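Local structure of hypothetical protein CNAG_02591 (Cryptococcus neoformans, 4P5N) at residues 45-50 / 62-67; 53-58 / 68-73. The protein may play a role in primary metabolism and, as a small Tudor-family protein of the fungus, affects its virulence in mammals. All coordinates share one frame; numbering follows the deposited sequence. Where two conformers were deposited one is given.

Overall arrangement
Contact 1 (45-50 / 62-67) lies at the surface, contact 2 (53-58 / 68-73) in the core of the same small domain, their centres about 11 Å apart. Adjacent antiparallel strands 52-56 and 62-65 connect them: Val53 pairs with His65 and Phe55 with Val63 through the backbone, while Ala64 packs on Leu54 and Pro67 on Val53. Contact 1 sets the loop after helix 39-44 against strand 62-65, with one apolar touch and a cluster of amides, lysine and sulfate. Contact 2 instead uses purely apolar side chains to join strand 52-56 to the residue preceding strand 71-72. One sulfate ion touches both, through Asn66 and Thr69.

Contact 1 (45-50 / 62-67); sequences KGVKNP and DVAHNP. With SO4 (sulfate ion), chain H; SO4 (sulfate ion), chain E; SO4 (sulfate ion), chain O.
Ala64 on strand 62-65 turns its methyl to Val47 of the loop that follows helix 39-44, CB meeting CG1 at 3.7 Å. Gly46 ends that helix in a Schellman motif, and Val47 and Ala64 both also rest on Leu54 of strand 52-56. His65, next along, faces away from the loop. Its ND1 donates to the O of Asn66 over 2.8 Å in a nearly straight bond (168°), the acceptor almost in the ring plane and the donor on a carbonyl lone pair. With the proton thus on ND1, NE2 coordinates a cadmium ion together with Thr21 OG1. Asn66 then carries the polar half of the contact. Its ND2 serves two sulfate ions, donating to an O3 of each: at 2.9 Å to the ion lying between the segments and at 3.0 Å to the one beside His65. Its OD1 accepts from Lys52 NZ, which also binds the carbonyls of Lys48 and Asn49; the two acceptors Asn66 OD1 and Asn49 O are only 3.9 Å apart. The Asn49 side chain, with CG opposite the backbone N (chi1 178°), reaches to the same central sulfate, where ND2 gives O4 a straight bond of 3.1 Å (169°) and O3 a weak, bent one. Lys52 and Lys48 of the second subunit also hold this ion. Lys48 points the other way and holds a third sulfate, NZ to O3 2.6 Å. The loop and the end of the strand are thus bridged by a lysine ammonium and an anion rather than by direct amide pairing, and partners at both ends of the Asn66 amide fix its orientation. The sulfate, probably from the crystallisation liquor, may be a feature of the crystal, whereas the bonds from Lys52 to Asn66 and the loop carbonyls are made within the protein.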
ATOM      1  N   LYS A  45      -9.695   1.793   2.165  0.50 15.19           N
ATOM      2  CA  LYS A  45      -8.446   2.475   1.831  0.50 15.51           C
ATOM      3  C   LYS A  45      -7.509   1.606   0.986  0.50 15.31           C
ATOM      4  O   LYS A  45      -6.385   2.013   0.688  0.50 18.68           O
ATOM      5  CB  LYS A  45      -7.738   2.946   3.105  0.50 17.48           C
ATOM      6  CG  LYS A  45      -8.603   3.810   4.012  0.50 20.55           C
ATOM      7  CD  LYS A  45      -8.805   5.212   3.460  0.50 23.24           C
ATOM      8  CE  LYS A  45      -9.952   5.929   4.163  0.50 23.43           C
ATOM      9  NZ  LYS A  45      -9.764   6.034   5.642  0.50 23.88           N
ATOM     10  N   GLY A  46      -7.972   0.415   0.608  1.00 16.02           N
ATOM     11  CA  GLY A  46      -7.215  -0.475  -0.267  1.00 14.68           C
ATOM     12  C   GLY A  46      -5.993  -1.125   0.343  1.00 14.47           C
ATOM     13  O   GLY A  46      -5.075  -1.497  -0.375  1.00 15.95           O
ATOM     14  N   VAL A  47      -5.982  -1.251   1.668  1.00 13.65           N
ATOM     15  CA  VAL A  47      -4.870  -1.882   2.379  1.00 13.33           C
ATOM     16  C   VAL A  47      -5.363  -3.130   3.095  1.00 13.77           C
ATOM     17  O   VAL A  47      -6.563  -3.383   3.131  1.00 15.86           O
ATOM     18  CB  VAL A  47      -4.141  -0.913   3.350  1.00 12.14           C
ATOM     19  CG1 VAL A  47      -3.625   0.302   2.582  1.00 14.90           C
ATOM     20  CG2 VAL A  47      -5.039  -0.468   4.493  1.00 13.25           C
ATOM     21  N   LYS A  48      -4.435  -3.896   3.655  1.00 14.74           N
ATOM     22  CA  LYS A  48      -4.755  -5.173   4.294  1.00 13.41           C
ATOM     23  C   LYS A  48      -4.186  -5.214   5.693  1.00 11.29           C
ATOM     24  O   LYS A  48      -3.201  -4.516   5.996  1.00 10.73           O
ATOM     25  CB  LYS A  48      -4.158  -6.334   3.500  1.00 18.57           C
ATOM     26  CG  LYS A  48      -4.700  -6.497   2.091  1.00 24.19           C
ATOM     27  CD  LYS A  48      -3.930  -7.551   1.312  1.00 28.14           C
ATOM     28  CE  LYS A  48      -4.454  -8.948   1.597  1.00 36.02           C
ATOM     29  NZ  LYS A  48      -4.100  -9.851   0.475  1.00 38.75           N
ATOM     30  N   ASN A  49      -4.789  -6.059   6.523  1.00 10.20           N
ATOM     31  CA  ASN A  49      -4.257  -6.417   7.833  1.00  9.66           C
ATOM     32  C   ASN A  49      -4.051  -5.193   8.745  1.00  9.11           C
ATOM     33  O   ASN A  49      -2.915  -4.801   9.063  1.00  8.61           O
ATOM     34  CB  ASN A  49      -2.948  -7.192   7.647  1.00  9.83           C
ATOM     35  CG  ASN A  49      -2.300  -7.568   8.956  1.00  9.49           C
ATOM     36  OD1 ASN A  49      -2.983  -7.776   9.975  1.00 10.11           O
ATOM     37  ND2 ASN A  49      -0.973  -7.665   8.947  1.00 10.32           N
ATOM     38  N   PRO A  50      -5.154  -4.591   9.201  1.00  9.00           N
ATOM     39  CA  PRO A  50      -5.022  -3.525  10.196  1.00  9.87           C
ATOM     40  C   PRO A  50      -4.471  -4.068  11.520  1.00  7.98           C
ATOM     41  O   PRO A  50      -4.578  -5.271  11.805  1.00  9.60           O
ATOM     42  CB  PRO A  50      -6.470  -3.028  10.348  1.00 11.19           C
ATOM     43  CG  PRO A  50      -7.313  -4.247  10.041  1.00 11.45           C
ATOM     44  CD  PRO A  50      -6.561  -4.926   8.920  1.00 10.04           C
ATOM     45  N   ASP A  62       3.400   6.573  -1.338  1.00  9.68           N
ATOM     46  CA  ASP A  62       2.393   6.290  -0.308  1.00 11.93           C
ATOM     47  C   ASP A  62       2.651   4.889   0.221  1.00 10.75           C
ATOM     48  O   ASP A  62       2.666   3.921  -0.556  1.00 14.67           O
ATOM     49  CB  ASP A  62       0.959   6.457  -0.829  1.00 12.47           C
ATOM     50  CG  ASP A  62       0.607   7.921  -1.139  1.00 15.92           C
ATOM     51  OD1 ASP A  62       1.476   8.813  -0.982  1.00 16.53           O
ATOM     52  OD2 ASP A  62      -0.549   8.188  -1.536  1.00 21.28           O
ATOM     53  N   VAL A  63       2.903   4.809   1.527  1.00  9.58           N
ATOM     54  CA  VAL A  63       3.257   3.565   2.228  1.00 10.23           C
ATOM     55  C   VAL A  63       2.174   3.232   3.261  1.00  8.69           C
ATOM     56  O   VAL A  63       1.611   4.114   3.908  1.00 10.14           O
ATOM     57  CB  VAL A  63       4.637   3.709   2.943  1.00 11.36           C
ATOM     58  CG1 VAL A  63       5.006   2.464   3.749  1.00 15.60           C
ATOM     59  CG2 VAL A  63       5.724   4.036   1.927  1.00 14.31           C
ATOM     60  N   ALA A  64       1.861   1.947   3.400  1.00  9.41           N
ATOM     61  CA  ALA A  64       0.983   1.480   4.473  1.00  9.77           C
ATOM     62  C   ALA A  64       1.789   0.492   5.302  1.00  9.12           C
ATOM     63  O   ALA A  64       2.235  -0.549   4.773  1.00 11.99           O
ATOM     64  CB  ALA A  64      -0.260   0.810   3.904  1.00 10.65           C
ATOM     65  N   HIS A  65       2.024   0.815   6.575  1.00  8.63           N
ATOM     66  CA  HIS A  65       2.950   0.015   7.380  1.00  8.26           C
ATOM     67  C   HIS A  65       2.374  -0.322   8.747  1.00  8.58           C
ATOM     68  O   HIS A  65       1.691   0.496   9.362  1.00  9.16           O
ATOM     69  CB  HIS A  65       4.257   0.793   7.568  1.00 10.24           C
ATOM     70  CG  HIS A  65       5.440  -0.056   7.930  1.00 11.02           C
ATOM     71  ND1 HIS A  65       5.653  -0.561   9.200  1.00 11.36           N
ATOM     72  CD2 HIS A  65       6.486  -0.475   7.182  1.00 12.20           C
ATOM     73  CE1 HIS A  65       6.779  -1.254   9.216  1.00 12.72           C
ATOM     74  NE2 HIS A  65       7.310  -1.211   8.007  1.00 14.31           N
ATOM     75  N   ASN A  66       2.665  -1.520   9.239  1.00  8.06           N
ATOM     76  CA  ASN A  66       2.253  -1.868  10.587  1.00  8.22           C
ATOM     77  C   ASN A  66       2.876  -0.915  11.619  1.00  8.80           C
ATOM     78  O   ASN A  66       4.019  -0.523  11.482  1.00  9.31           O
ATOM     79  CB  ASN A  66       2.698  -3.281  10.887  1.00  8.27           C
ATOM     80  CG  ASN A  66       2.010  -4.295  10.002  1.00  7.21           C
ATOM     81  OD1 ASN A  66       0.913  -4.053   9.515  1.00  9.26           O
ATOM     82  ND2 ASN A  66       2.639  -5.457   9.828  1.00 10.08           N
ATOM     83  N   PRO A  67       2.127  -0.575  12.675  1.00  9.16           N
ATOM     84  CA  PRO A  67       2.642   0.419  13.636  1.00 10.20           C
ATOM     85  C   PRO A  67       3.740  -0.121  14.530  1.00  9.93           C
ATOM     86  O   PRO A  67       4.626   0.622  14.944  1.00 10.12           O
ATOM     87  CB  PRO A  67       1.403   0.766  14.483  1.00  9.92           C
ATOM     88  CG  PRO A  67       0.479  -0.424  14.315  1.00  9.35           C
ATOM     89  CD  PRO A  67       0.707  -0.900  12.904  1.00  8.86           C
TER
HETATM   90  S   SO4 H 106       1.715  -6.945   6.540  1.00 16.05           S
HETATM   91  O1  SO4 H 106       2.373  -7.791   5.508  1.00 19.63           O
HETATM   92  O2  SO4 H 106       2.183  -5.534   6.455  1.00 18.63           O
HETATM   93  O3  SO4 H 106       1.948  -7.498   7.888  1.00 16.04           O
HETATM   94  O4  SO4 H 106       0.270  -6.908   6.210  1.00 16.25           O
HETATM   95  S   SO4 E 103       6.375  -5.391   9.517  0.80 16.85           S
HETATM   96  O1  SO4 E 103       6.300  -6.817   9.112  0.80 19.80           O
HETATM   97  O2  SO4 E 103       7.770  -5.168   9.957  0.80 20.07           O
HETATM   98  O3  SO4 E 103       5.468  -5.135  10.690  0.80 14.62           O
HETATM   99  O4  SO4 E 103       6.144  -4.542   8.321  0.80 19.35           O
HETATM  100  S   SO4 O 106      -5.579 -10.816  -2.259  0.80 22.68           S
HETATM  101  O1  SO4 O 106      -5.280 -11.868  -1.264  0.80 26.53           O
HETATM  102  O2  SO4 O 106      -4.489 -10.791  -3.252  0.80 23.86           O
HETATM  103  O3  SO4 O 106      -5.604  -9.502  -1.592  0.80 27.38           O
HETATM  104  O4  SO4 O 106      -6.874 -11.061  -2.934  0.80 21.14           O

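Contact 2 (53-58 / 68-73); sequences VLFTDQ and GTLTDL. With SO4 (sulfate ion), chain E.
Leu70 brings one methyl, CD2, against two side chains of strand 52-56. Toward Val53 that methyl comes in over the branch point, 4.1 Å from CB and about equally far from CG1 and CG2, so that it sits in the notch between the two valine branches. Roughly at right angles to this approach, CD2 meets the Phe55 ring obliquely, nearest CE1 at 4.4 Å. Leu70 achieves this with CG set between its backbone N and carbonyl carbon (chi1 55°), an uncommon choice for leucine, which carries the side chain inward from the loop ahead of strand 71-72. Val53 and Phe55 alternate with Leu54 along their strand, so both face the interior while Leu54 lies on the opposite side. The five antiparallel strands run in the order 62-65, 52-56, 26-36, 18-23, 71-72, as expected of a small SH3-like barrel of the Tudor type. Strands 52-56 and 71-72 are not neighbours in it, and the contact joins them across the packed interior through side chains alone. Val19 of strand 18-23 packs on both Leu70 and Phe55, and His65 touches the same pair from strand 62-65; Ile13 adds a further apolar neighbour for Leu70. One residue earlier the chemistry changes abruptly: exposed Thr69 donates its OG1 proton to O3 of a sulfate ion at 2.7 Å, and CB and CG2 lie alongside the same ion, which Asn66 of the same chain and Lys48 of the second subunit also bind.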
ATOM      1  N   VAL A  53      -0.532   2.138   9.437  1.00  7.90           N
ATOM      2  CA  VAL A  53      -0.217   3.558   9.461  1.00  8.80           C
ATOM      3  C   VAL A  53       0.035   3.945   8.003  1.00  9.62           C
ATOM      4  O   VAL A  53       0.895   3.376   7.344  1.00  9.53           O
ATOM      5  CB  VAL A  53       1.027   3.831  10.343  1.00  8.56           C
ATOM      6  CG1 VAL A  53       1.414   5.309  10.342  1.00 11.37           C
ATOM      7  CG2 VAL A  53       0.768   3.406  11.785  1.00 10.00           C
ATOM      8  N   LEU A  54      -0.729   4.914   7.505  1.00  9.62           N
ATOM      9  CA  LEU A  54      -0.580   5.382   6.130  1.00  9.46           C
ATOM     10  C   LEU A  54       0.201   6.685   6.145  1.00  9.19           C
ATOM     11  O   LEU A  54      -0.185   7.626   6.840  1.00 10.25           O
ATOM     12  CB  LEU A  54      -1.944   5.609   5.456  1.00 12.77           C
ATOM     13  CG  LEU A  54      -3.005   4.498   5.522  1.00 17.13           C
ATOM     14  CD1 LEU A  54      -4.132   4.714   4.519  1.00 18.48           C
ATOM     15  CD2 LEU A  54      -2.437   3.095   5.391  1.00 17.69           C
ATOM     16  N   PHE A  55       1.309   6.720   5.405  1.00  9.41           N
ATOM     17  CA  PHE A  55       2.131   7.928   5.295  1.00  9.15           C
ATOM     18  C   PHE A  55       2.796   8.019   3.939  1.00  8.80           C
ATOM     19  O   PHE A  55       2.954   7.015   3.250  1.00 10.78           O
ATOM     20  CB  PHE A  55       3.186   8.021   6.430  1.00 10.09           C
ATOM     21  CG  PHE A  55       4.290   6.962   6.393  1.00  9.64           C
ATOM     22  CD1 PHE A  55       4.079   5.661   6.866  1.00 11.20           C
ATOM     23  CD2 PHE A  55       5.574   7.301   5.962  1.00 10.17           C
ATOM     24  CE1 PHE A  55       5.116   4.722   6.875  1.00 11.27           C
ATOM     25  CE2 PHE A  55       6.614   6.375   5.968  1.00 10.57           C
ATOM     26  CZ  PHE A  55       6.391   5.083   6.431  1.00 11.09           C
ATOM     27  N   THR A  56       3.188   9.234   3.556  1.00  9.73           N
ATOM     28  CA  THR A  56       3.945   9.419   2.332  1.00  9.56           C
ATOM     29  C   THR A  56       5.407   9.581   2.693  1.00  9.55           C
ATOM     30  O   THR A  56       5.738  10.374   3.567  1.00 10.31           O
ATOM     31  CB  THR A  56       3.422  10.656   1.585  1.00 10.11           C
ATOM     32  OG1 THR A  56       2.035  10.438   1.271  1.00 13.82           O
ATOM     33  CG2 THR A  56       4.197  10.877   0.314  1.00 12.18           C
ATOM     34  N   ASP A  57       6.283   8.808   2.045  1.00  9.18           N
ATOM     35  CA  ASP A  57       7.689   8.845   2.413  1.00  9.01           C
ATOM     36  C   ASP A  57       8.455   9.973   1.722  1.00  9.79           C
ATOM     37  O   ASP A  57       7.862  10.787   0.987  1.00  9.58           O
ATOM     38  CB  ASP A  57       8.371   7.468   2.248  1.00 10.03           C
ATOM     39  CG  ASP A  57       8.713   7.117   0.815  1.00 10.11           C
ATOM     40  OD1 ASP A  57       8.555   7.941  -0.118  1.00 11.33           O
ATOM     41  OD2 ASP A  57       9.203   5.977   0.614  1.00 11.72           O
ATOM     42  N   GLN A  58       9.767   9.995   1.945  1.00  9.77           N
ATOM     43  CA  GLN A  58      10.635  11.086   1.477  1.00 10.59           C
ATOM     44  C   GLN A  58      10.808  11.097  -0.041  1.00  9.76           C
ATOM     45  O   GLN A  58      11.315  12.073  -0.607  1.00 11.68           O
ATOM     46  CB  GLN A  58      11.995  11.036   2.202  1.00  9.65           C
ATOM     47  CG  GLN A  58      12.898   9.900   1.724  1.00 10.96           C
ATOM     48  CD  GLN A  58      12.558   8.517   2.265  1.00 12.35           C
ATOM     49  OE1 GLN A  58      11.695   8.336   3.130  1.00 11.85           O
ATOM     50  NE2 GLN A  58      13.262   7.525   1.745  1.00 12.79           N
ATOM     51  N   GLY A  68       3.668  -1.406  14.853  1.00 10.88           N
ATOM     52  CA  GLY A  68       4.534  -1.979  15.881  1.00 12.80           C
ATOM     53  C   GLY A  68       5.975  -2.175  15.473  1.00 14.58           C
ATOM     54  O   GLY A  68       6.812  -2.547  16.295  1.00 19.39           O
ATOM     55  N   THR A  69       6.279  -1.921  14.205  1.00 13.34           N
ATOM     56  CA  THR A  69       7.644  -2.065  13.700  1.00 14.00           C
ATOM     57  C   THR A  69       8.131  -0.757  13.096  1.00 13.93           C
ATOM     58  O   THR A  69       9.137  -0.716  12.381  1.00 18.54           O
ATOM     59  CB  THR A  69       7.719  -3.152  12.627  1.00 14.01           C
ATOM     60  OG1 THR A  69       6.664  -2.925  11.679  1.00 15.47           O
ATOM     61  CG2 THR A  69       7.547  -4.513  13.271  1.00 15.95           C
ATOM     62  N   LEU A  70       7.428   0.328  13.367  1.00 10.78           N
ATOM     63  CA  LEU A  70       8.004   1.597  12.981  1.00 10.12           C
ATOM     64  C   LEU A  70       8.273   2.451  14.202  1.00  8.13           C
ATOM     65  O   LEU A  70       7.829   2.121  15.303  1.00  9.17           O
ATOM     66  CB  LEU A  70       7.195   2.294  11.906  1.00 18.89           C
ATOM     67  CG  LEU A  70       5.731   2.547  12.174  1.00 14.63           C
ATOM     68  CD1 LEU A  70       5.523   3.513  13.340  1.00 18.15           C
ATOM     69  CD2 LEU A  70       4.982   3.087  10.961  1.00 16.74           C
ATOM     70  N   THR A  71       9.012   3.540  14.005  1.00  8.27           N
ATOM     71  CA  THR A  71       9.324   4.459  15.097  1.00  8.03           C
ATOM     72  C   THR A  71       8.708   5.815  14.822  1.00  8.45           C
ATOM     73  O   THR A  71       8.873   6.357  13.728  1.00  8.92           O
ATOM     74  CB  THR A  71      10.847   4.591  15.291  1.00  9.44           C
ATOM     75  OG1 THR A  71      11.396   3.298  15.525  1.00 10.42           O
ATOM     76  CG2 THR A  71      11.205   5.505  16.488  1.00 11.30           C
ATOM     77  N   ASP A  72       7.983   6.354  15.808  1.00  8.84           N
ATOM     78  CA  ASP A  72       7.433   7.701  15.691  1.00  9.02           C
ATOM     79  C   ASP A  72       8.532   8.651  16.165  1.00 10.18           C
ATOM     80  O   ASP A  72       8.793   8.764  17.369  1.00 10.66           O
ATOM     81  CB  ASP A  72       6.176   7.819  16.552  1.00 11.65           C
ATOM     82  CG  ASP A  72       5.447   9.134  16.382  1.00 11.88           C
ATOM     83  OD1 ASP A  72       6.111  10.197  16.230  1.00 12.27           O
ATOM     84  OD2 ASP A  72       4.188   9.086  16.481  1.00 12.16           O
ATOM     85  N   LEU A  73       9.178   9.334  15.220  1.00  9.92           N
ATOM     86  CA  LEU A  73      10.314  10.207  15.559  1.00 10.83           C
ATOM     87  C   LEU A  73       9.921  11.389  16.419  1.00 10.97           C
ATOM     88  O   LEU A  73      10.743  11.896  17.180  1.00 14.58           O
ATOM     89  CB  LEU A  73      11.028  10.693  14.286  1.00 11.60           C
ATOM     90  CG  LEU A  73      11.619   9.547  13.433  1.00 13.60           C
ATOM     91  CD1 LEU A  73      12.415  10.126  12.273  1.00 15.94           C
ATOM     92  CD2 LEU A  73      12.481   8.563  14.229  1.00 14.12           C
TER
HETATM   93  S   SO4 E 103       6.375  -5.391   9.517  0.80 16.85           S
HETATM   94  O1  SO4 E 103       6.300  -6.817   9.112  0.80 19.80           O
HETATM   95  O2  SO4 E 103       7.770  -5.168   9.957  0.80 20.07           O
HETATM   96  O3  SO4 E 103       5.468  -5.135  10.690  0.80 14.62           O
HETATM   97  O4  SO4 E 103       6.144  -4.542   8.321  0.80 19.35           O